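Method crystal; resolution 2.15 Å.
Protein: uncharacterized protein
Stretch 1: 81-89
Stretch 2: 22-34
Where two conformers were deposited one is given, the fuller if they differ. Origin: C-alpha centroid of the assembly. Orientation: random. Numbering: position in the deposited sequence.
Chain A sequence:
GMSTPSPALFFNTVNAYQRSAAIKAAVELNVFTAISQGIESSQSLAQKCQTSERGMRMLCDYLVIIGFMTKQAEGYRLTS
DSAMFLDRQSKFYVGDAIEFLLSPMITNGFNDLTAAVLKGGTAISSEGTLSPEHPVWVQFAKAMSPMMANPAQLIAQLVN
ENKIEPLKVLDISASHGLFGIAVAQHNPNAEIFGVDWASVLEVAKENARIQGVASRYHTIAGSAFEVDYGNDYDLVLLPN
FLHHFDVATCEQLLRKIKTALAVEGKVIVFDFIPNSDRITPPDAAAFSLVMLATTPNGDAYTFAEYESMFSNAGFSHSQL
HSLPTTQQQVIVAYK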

# COMPACT_ATOMS: atom_id res chain seq x y z
N ASP A 81 5.83 -20.24 -0.06
CA ASP A 81 4.82 -19.54 0.68
C ASP A 81 3.51 -19.32 -0.09
O ASP A 81 2.44 -19.41 0.49
CB ASP A 81 5.37 -18.20 1.12
CG ASP A 81 6.45 -18.34 2.20
OD1 ASP A 81 6.47 -19.34 2.94
OD2 ASP A 81 7.25 -17.42 2.32
N SER A 82 3.61 -19.01 -1.38
CA SER A 82 2.43 -18.81 -2.22
C SER A 82 1.76 -20.16 -2.46
O SER A 82 0.56 -20.27 -2.38
CB SER A 82 2.79 -18.14 -3.56
OG SER A 82 3.32 -16.82 -3.38
N ALA A 83 2.56 -21.18 -2.72
CA ALA A 83 2.01 -22.51 -2.92
C ALA A 83 1.20 -22.96 -1.69
O ALA A 83 0.14 -23.54 -1.80
CB ALA A 83 3.12 -23.49 -3.25
N MSE A 84 1.68 -22.59 -0.51
CA MSE A 84 1.07 -23.05 0.73
C MSE A 84 -0.13 -22.19 1.09
O MSE A 84 -1.13 -22.71 1.56
CB MSE A 84 2.09 -23.08 1.88
CG MSE A 84 1.53 -23.69 3.19
SE MSE A 84 2.87 -23.93 4.63
CE MSE A 84 1.75 -24.49 6.13
N PHE A 85 -0.06 -20.89 0.87
CA PHE A 85 -1.09 -19.99 1.40
C PHE A 85 -2.06 -19.36 0.38
O PHE A 85 -3.08 -18.77 0.77
CB PHE A 85 -0.41 -18.90 2.29
CG PHE A 85 0.24 -19.48 3.53
CD1 PHE A 85 -0.54 -19.96 4.58
CD2 PHE A 85 1.62 -19.55 3.64
CE1 PHE A 85 0.04 -20.52 5.72
CE2 PHE A 85 2.22 -20.12 4.76
CZ PHE A 85 1.43 -20.61 5.81
N LEU A 86 -1.74 -19.47 -0.90
CA LEU A 86 -2.48 -18.72 -1.92
C LEU A 86 -3.06 -19.56 -3.04
O LEU A 86 -3.89 -19.06 -3.85
CB LEU A 86 -1.58 -17.63 -2.49
CG LEU A 86 -1.20 -16.54 -1.47
CD1 LEU A 86 -0.20 -15.56 -2.07
CD2 LEU A 86 -2.48 -15.86 -0.94
N ASP A 87 -2.65 -20.83 -3.08
CA ASP A 87 -3.17 -21.84 -3.98
C ASP A 87 -4.34 -22.50 -3.28
O ASP A 87 -4.18 -23.09 -2.22
CB ASP A 87 -2.05 -22.87 -4.22
CG ASP A 87 -2.46 -23.98 -5.14
OD1 ASP A 87 -3.63 -24.00 -5.54
OD2 ASP A 87 -1.60 -24.80 -5.47
N ARG A 88 -5.53 -22.40 -3.89
CA ARG A 88 -6.77 -22.92 -3.33
C ARG A 88 -6.73 -24.44 -3.08
O ARG A 88 -7.54 -24.95 -2.36
CB ARG A 88 -7.93 -22.63 -4.26
CG ARG A 88 -8.36 -21.22 -4.25
CD ARG A 88 -9.59 -21.01 -5.12
NE ARG A 88 -9.96 -19.60 -5.14
CZ ARG A 88 -10.58 -18.96 -4.16
NH1 ARG A 88 -10.92 -19.58 -3.04
NH2 ARG A 88 -10.84 -17.67 -4.30
N GLN A 89 -5.79 -25.12 -3.72
CA GLN A 89 -5.60 -26.54 -3.59
C GLN A 89 -5.03 -26.86 -2.22
O GLN A 89 -5.19 -27.97 -1.76
CB GLN A 89 -4.70 -27.04 -4.75
CG GLN A 89 -3.88 -28.33 -4.50
CD GLN A 89 -4.74 -29.53 -4.15
OE1 GLN A 89 -5.97 -29.54 -4.36
NE2 GLN A 89 -4.11 -30.55 -3.58
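Stretch 2, residues 22-34: AIKAAVELNVFTA

Two hydrogen bonds, both donated by Arg 88, fix stretch 2 against stretch 1. In the first, Arg 88 NE donates to Asn 30 OD1 at 3.0 Å, and the N-H...O angle of 175° is almost straight. The amide oxygen lies at the edge of the guanidinium, near its plane, where the N-H bonds point. In the second, the backbone takes part: Arg 88 N donates to Thr 33 OG1, again at 3.0 Å, with an angle of 167°. A threonine hydroxyl suits this place because it can accept the proton of a main-chain amide that lies beyond the helical part of stretch 1.

Three waters extend this polar border. Water 1 lies 2.8 Å from Asn 30 OD1 and accepts from Arg 88 NH2 (3.1 Å), so the arginine and asparagine, bonded directly, also share a water. Water 2 lies 2.8 Å from Thr 33 OG1 and donates to Leu 86 O, also at 2.8 Å. Water 3 donates to Thr 33 O and to Asp 87 OD1, each at 2.7 Å. The same Asp 87 OD1 accepts from Gln 89 N at 3.0 Å, a bond within the loop of stretch 1; Asp 87 OD1 comes within 3.5 Å of Thr 33 CA.

From first CA to last, the two stretches run in roughly the same sense. A helix that begins earlier in the chain takes in Ala 22 to Glu 28; a second helix starts at Val 31 and continues beyond the stretch. Between them Asn 30 has positive phi (63°), and a Schellman motif closes the first helix: Val 31 N bonds to Ala 26 O at 3.0 Å and Asn 30 N to Val 27 O at 3.1 Å. Stretch 1 carries the last part of a helix, and Leu 86 is the first residue to leave helical phi/psi, ahead of the loop with Asp 87 and Arg 88. The two stretches come closest, CA to CA, at Asp 87 and Thr 33, 4.3 Å apart.

Inward from the polar border the contact becomes apolar. Leu 86 points toward stretch 2 and covers one face of the Phe 32 ring: its CD1 stands 4.0 Å from the ring centroid, 14° off the normal, a CH-pi contact, while Leu 86 CB is 3.7 Å from Phe 32 CD2. A branched aliphatic side chain suits a flat aromatic face, since its methyl can rest directly on the ring. Also in the buried part, Leu 86 CD1 reaches Ile 23 CD1 at 4.4 Å, and Ser 82 CB approaches Phe 32 CD1 at 4.3 Å.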

# COMPACT_ATOMS: atom_id res chain seq x y z
N ALA A 22 -2.41 -5.24 -6.72
CA ALA A 22 -1.86 -6.36 -7.45
C ALA A 22 -2.22 -7.70 -6.80
O ALA A 22 -2.64 -8.63 -7.51
CB ALA A 22 -0.34 -6.23 -7.60
N ILE A 23 -2.07 -7.81 -5.47
CA ILE A 23 -2.41 -9.07 -4.79
C ILE A 23 -3.91 -9.33 -4.77
O ILE A 23 -4.34 -10.48 -4.85
CB ILE A 23 -1.81 -9.19 -3.35
CG1 ILE A 23 -1.79 -10.66 -2.92
CG2 ILE A 23 -2.59 -8.34 -2.34
CD1 ILE A 23 -1.04 -11.57 -3.85
N LYS A 24 -4.71 -8.27 -4.70
CA LYS A 24 -6.15 -8.42 -4.82
C LYS A 24 -6.52 -8.99 -6.19
O LYS A 24 -7.28 -9.96 -6.27
CB LYS A 24 -6.84 -7.08 -4.57
CG LYS A 24 -8.34 -7.12 -4.70
CD LYS A 24 -8.97 -5.77 -4.36
CE LYS A 24 -10.47 -5.84 -4.56
NZ LYS A 24 -11.15 -4.76 -3.90
N ALA A 25 -5.98 -8.43 -7.26
CA ALA A 25 -6.24 -8.96 -8.61
C ALA A 25 -5.80 -10.41 -8.76
O ALA A 25 -6.53 -11.23 -9.31
CB ALA A 25 -5.61 -8.08 -9.72
N ALA A 26 -4.60 -10.72 -8.27
CA ALA A 26 -4.08 -12.09 -8.34
C ALA A 26 -5.03 -13.07 -7.66
O ALA A 26 -5.32 -14.14 -8.19
CB ALA A 26 -2.63 -12.19 -7.74
N VAL A 27 -5.53 -12.71 -6.49
CA VAL A 27 -6.41 -13.60 -5.73
C VAL A 27 -7.77 -13.76 -6.39
O VAL A 27 -8.28 -14.89 -6.53
CB VAL A 27 -6.58 -13.13 -4.25
CG1 VAL A 27 -7.73 -13.88 -3.62
CG2 VAL A 27 -5.29 -13.36 -3.47
N GLU A 28 -8.36 -12.64 -6.79
CA GLU A 28 -9.64 -12.63 -7.47
C GLU A 28 -9.59 -13.41 -8.78
O GLU A 28 -10.56 -14.00 -9.17
CB GLU A 28 -10.09 -11.21 -7.78
CG GLU A 28 -10.47 -10.43 -6.57
CD GLU A 28 -10.96 -9.04 -6.87
OE1 GLU A 28 -10.68 -8.48 -7.94
OE2 GLU A 28 -11.57 -8.49 -5.96
N LEU A 29 -8.45 -13.41 -9.45
CA LEU A 29 -8.32 -14.11 -10.73
C LEU A 29 -7.83 -15.55 -10.58
O LEU A 29 -7.71 -16.25 -11.56
CB LEU A 29 -7.40 -13.33 -11.67
CG LEU A 29 -7.94 -11.99 -12.16
CD1 LEU A 29 -6.87 -11.27 -12.99
CD2 LEU A 29 -9.20 -12.21 -12.96
N ASN A 30 -7.57 -15.98 -9.36
CA ASN A 30 -7.08 -17.33 -9.09
C ASN A 30 -5.72 -17.64 -9.70
O ASN A 30 -5.40 -18.80 -9.97
CB ASN A 30 -8.11 -18.37 -9.52
CG ASN A 30 -9.17 -18.62 -8.47
OD1 ASN A 30 -9.27 -17.89 -7.48
ND2 ASN A 30 -9.98 -19.65 -8.70
N VAL A 31 -4.88 -16.63 -9.86
CA VAL A 31 -3.62 -16.82 -10.55
C VAL A 31 -2.79 -17.93 -9.89
O VAL A 31 -2.23 -18.78 -10.56
CB VAL A 31 -2.78 -15.54 -10.61
CG1 VAL A 31 -1.46 -15.84 -11.25
CG2 VAL A 31 -3.54 -14.41 -11.38
N PHE A 32 -2.71 -17.90 -8.57
CA PHE A 32 -1.84 -18.86 -7.83
C PHE A 32 -2.34 -20.30 -7.93
O PHE A 32 -1.54 -21.22 -7.96
CB PHE A 32 -1.76 -18.46 -6.36
CG PHE A 32 -1.37 -17.05 -6.15
CD1 PHE A 32 -0.07 -16.64 -6.37
CD2 PHE A 32 -2.31 -16.11 -5.74
CE1 PHE A 32 0.31 -15.30 -6.18
CE2 PHE A 32 -1.94 -14.77 -5.53
CZ PHE A 32 -0.63 -14.38 -5.74
N THR A 33 -3.66 -20.47 -7.93
CA THR A 33 -4.32 -21.77 -8.12
C THR A 33 -4.05 -22.36 -9.50
O THR A 33 -3.91 -23.58 -9.64
CB THR A 33 -5.84 -21.64 -7.88
OG1 THR A 33 -6.06 -21.14 -6.55
CG2 THR A 33 -6.57 -22.97 -8.06
N ALA A 34 -3.97 -21.49 -10.50
CA ALA A 34 -3.65 -21.89 -11.88
C ALA A 34 -2.19 -22.31 -12.08
O ALA A 34 -1.89 -23.22 -12.89
CB ALA A 34 -4.02 -20.76 -12.86
O HOH W 1 -10.90 -15.80 -6.73
O HOH W 2 -5.40 -18.43 -6.13
O HOH W 3 -4.34 -25.46 -7.68